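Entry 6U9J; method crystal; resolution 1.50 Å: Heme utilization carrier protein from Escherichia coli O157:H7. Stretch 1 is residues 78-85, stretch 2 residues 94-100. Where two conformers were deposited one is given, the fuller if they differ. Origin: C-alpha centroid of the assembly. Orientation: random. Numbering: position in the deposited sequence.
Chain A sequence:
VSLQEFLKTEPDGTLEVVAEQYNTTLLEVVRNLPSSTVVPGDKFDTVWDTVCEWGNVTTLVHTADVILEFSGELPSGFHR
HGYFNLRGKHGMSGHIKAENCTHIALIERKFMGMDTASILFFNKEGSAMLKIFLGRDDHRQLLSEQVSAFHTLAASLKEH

Stretch 1 (78-85) FHRHGYFN
Stretch 2, residues 94-100: GHIKAEN

Residues 78-85 form a hairpin: strand 78-80, a type I' turn from Arg 80 to Tyr 83, and strand 83-85. His 81 (phi/psi 55/40) and Gly 82 (88/-12) supply the left-handed turn conformations, and at the Gly 82 angles a CB would jam against the preceding carbonyl. Backbone hydrogen bonds Arg 80 N to Tyr 83 O (2.9 Å) and Tyr 83 N to Arg 80 O (3.1 Å) close the turn.

Strand 94-96 adds to the second arm, antiparallel at 145° with axes 4.6 Å apart at closest approach; the two stretches bury 472 Å² in all. Phe 84, which has the most surface covered, anchors the register. It faces Ile 96 as a hydrogen-bonded pair (Phe 84 CA to Ile 96 CA 5.0 Å): Phe 84 N donates to Ile 96 O at 2.8 Å and 173°, and Ile 96 N to Phe 84 O at 2.9 Å and 158°. Phe 84 O also receives a CA-H contact from His 95 CA, at 3.2 Å. The Phe 84 side chain (chi1 t, -175°; chi2 67°) leaves the sheet on the same face as that of Ile 96 (chi1 m, chi2 t), though its end leads away from stretch 2. Phe 84 CB lies 4.4 Å from Ile 96 CB, Ile 96 CD1 meets the ring edge of Phe 84, and Phe 84 CB sits 4.0 Å from Ala 98 CB, making an apolar cluster.

Tyr 83 has nearly as much surface covered. Its chi1 of -78° (m) and chi2 of -68° bring the ring beside stretch 2, where Tyr 83 CE1 reaches Lys 97 CG at 3.6 Å and Tyr 83 CD1 reaches His 95 CB at 4.0 Å. The Lys 97 chain, m then three t, is extended, so its methylenes offer the ring an apolar surface.

His 95, with chi1 off-well at -28° and chi2 -84°, pairs with Asn 85 without backbone hydrogen bonds (His 95 CA to Asn 85 CA 4.5 Å). Their side chains share the face opposite Phe 84 and Ile 96; with Asn 85 chi1 m and chi2 117°, Asn 85 ND2 lies 2.8 Å from His 95 ND1.

Past the strand, the chain turns through Lys 97 (-80/77) into a 3-10 segment, 98-100. Water joins this segment to the hairpin. One molecule contacts His 79 ND1 at 2.9 Å and donates to Glu 99 OE1 at 2.8 Å and, weakly, to Gly 82 O at 3.2 Å. A second donates to Gly 82 O at 2.6 Å and accepts from Glu 99 N at 2.9 Å.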

# COMPACT_ATOMS: atom_id res chain seq x y z
N PHE A 78 -1.14 10.70 14.35
CA PHE A 78 -1.28 12.11 14.71
C PHE A 78 -1.30 12.95 13.45
O PHE A 78 -0.65 12.60 12.45
CB PHE A 78 -0.13 12.57 15.65
CG PHE A 78 1.24 12.40 15.06
CD1 PHE A 78 1.90 11.18 15.13
CD2 PHE A 78 1.87 13.46 14.42
CE1 PHE A 78 3.16 11.01 14.58
CE2 PHE A 78 3.15 13.31 13.87
CZ PHE A 78 3.79 12.09 13.96
N HIS A 79 -2.03 14.06 13.49
CA HIS A 79 -2.12 14.97 12.36
C HIS A 79 -1.00 16.01 12.42
O HIS A 79 -0.74 16.57 13.49
CB HIS A 79 -3.48 15.68 12.34
CG HIS A 79 -4.64 14.76 12.11
ND1 HIS A 79 -5.09 14.44 10.85
CD2 HIS A 79 -5.47 14.13 12.98
CE1 HIS A 79 -6.13 13.63 10.95
NE2 HIS A 79 -6.38 13.42 12.23
N ARG A 80 -0.36 16.26 11.28
CA ARG A 80 0.67 17.30 11.18
C ARG A 80 0.77 17.74 9.73
O ARG A 80 1.04 16.92 8.85
CB ARG A 80 2.01 16.78 11.70
CG ARG A 80 3.03 17.87 12.05
CD ARG A 80 4.40 17.24 12.25
NE ARG A 80 5.47 18.24 12.28
CZ ARG A 80 5.97 18.76 13.39
NH1 ARG A 80 5.51 18.37 14.57
NH2 ARG A 80 6.94 19.67 13.31
N HIS A 81 0.55 19.04 9.47
CA HIS A 81 0.74 19.63 8.15
C HIS A 81 -0.06 18.91 7.06
O HIS A 81 0.41 18.72 5.94
CB HIS A 81 2.22 19.66 7.77
CG HIS A 81 3.02 20.64 8.56
ND1 HIS A 81 2.61 21.94 8.76
CD2 HIS A 81 4.21 20.51 9.19
CE1 HIS A 81 3.52 22.57 9.50
NE2 HIS A 81 4.50 21.72 9.77
N GLY A 82 -1.29 18.51 7.39
CA GLY A 82 -2.16 17.89 6.43
C GLY A 82 -2.04 16.38 6.32
O GLY A 82 -2.90 15.76 5.68
N TYR A 83 -1.02 15.78 6.90
CA TYR A 83 -0.89 14.32 6.91
C TYR A 83 -1.39 13.76 8.23
O TYR A 83 -1.24 14.36 9.29
CB TYR A 83 0.57 13.90 6.72
CG TYR A 83 1.10 13.97 5.31
CD1 TYR A 83 0.63 13.10 4.33
CD2 TYR A 83 2.08 14.89 4.96
CE1 TYR A 83 1.12 13.16 3.04
CE2 TYR A 83 2.57 14.95 3.67
CZ TYR A 83 2.09 14.08 2.72
OH TYR A 83 2.58 14.15 1.43
N PHE A 84 -1.96 12.56 8.16
CA PHE A 84 -2.16 11.73 9.34
C PHE A 84 -1.01 10.73 9.38
O PHE A 84 -0.89 9.86 8.51
CB PHE A 84 -3.52 11.05 9.29
CG PHE A 84 -3.85 10.28 10.51
CD1 PHE A 84 -4.07 10.92 11.72
CD2 PHE A 84 -3.99 8.89 10.46
CE1 PHE A 84 -4.40 10.20 12.86
CE2 PHE A 84 -4.31 8.17 11.59
CZ PHE A 84 -4.53 8.81 12.79
N ASN A 85 -0.15 10.86 10.38
CA ASN A 85 1.11 10.14 10.43
C ASN A 85 0.99 9.00 11.41
O ASN A 85 0.69 9.21 12.59
CB ASN A 85 2.23 11.10 10.84
CG ASN A 85 2.31 12.28 9.92
OD1 ASN A 85 2.12 13.42 10.33
ND2 ASN A 85 2.60 12.02 8.66
N GLY A 94 3.28 4.67 8.11
CA GLY A 94 3.12 5.46 6.91
C GLY A 94 2.32 6.71 7.20
O GLY A 94 2.29 7.19 8.33
N HIS A 95 1.70 7.25 6.15
CA HIS A 95 0.92 8.48 6.29
C HIS A 95 -0.26 8.46 5.34
O HIS A 95 -0.20 7.87 4.25
CB HIS A 95 1.78 9.72 6.02
CG HIS A 95 3.23 9.52 6.33
ND1 HIS A 95 3.75 9.68 7.59
CD2 HIS A 95 4.26 9.14 5.53
CE1 HIS A 95 5.05 9.42 7.56
NE2 HIS A 95 5.38 9.09 6.32
N ILE A 96 -1.33 9.13 5.75
CA ILE A 96 -2.57 9.22 4.99
C ILE A 96 -2.92 10.69 4.82
O ILE A 96 -2.88 11.45 5.79
CB ILE A 96 -3.73 8.48 5.69
CG1 ILE A 96 -3.42 6.99 5.81
CG2 ILE A 96 -5.03 8.68 4.90
CD1 ILE A 96 -4.30 6.29 6.83
N LYS A 97 -3.27 11.07 3.60
CA LYS A 97 -3.78 12.43 3.37
C LYS A 97 -5.25 12.42 3.80
O LYS A 97 -6.17 12.38 2.98
CB LYS A 97 -3.60 12.86 1.92
CG LYS A 97 -2.14 13.02 1.52
CD LYS A 97 -2.00 13.39 0.05
CE LYS A 97 -0.54 13.37 -0.36
NZ LYS A 97 -0.37 13.48 -1.83
N ALA A 98 -5.46 12.45 5.11
CA ALA A 98 -6.80 12.24 5.66
C ALA A 98 -7.77 13.37 5.32
O ALA A 98 -8.98 13.14 5.31
CB ALA A 98 -6.73 12.06 7.17
N GLU A 99 -7.28 14.58 5.06
CA GLU A 99 -8.21 15.61 4.63
C GLU A 99 -8.68 15.42 3.20
O GLU A 99 -9.62 16.11 2.77
CB GLU A 99 -7.57 17.00 4.76
CG GLU A 99 -6.88 17.19 6.08
CD GLU A 99 -7.80 16.98 7.26
OE1 GLU A 99 -7.33 16.43 8.28
OE2 GLU A 99 -8.98 17.38 7.18
N ASN A 100 -8.06 14.51 2.45
CA ASN A 100 -8.58 14.11 1.16
C ASN A 100 -9.61 13.00 1.28
O ASN A 100 -10.20 12.61 0.27
CB ASN A 100 -7.43 13.67 0.24
CG ASN A 100 -6.83 14.82 -0.55
OD1 ASN A 100 -7.45 15.86 -0.71
ND2 ASN A 100 -5.63 14.61 -1.07
O HOH W 1 -4.90 15.07 8.04
O HOH W 2 -4.81 15.41 3.88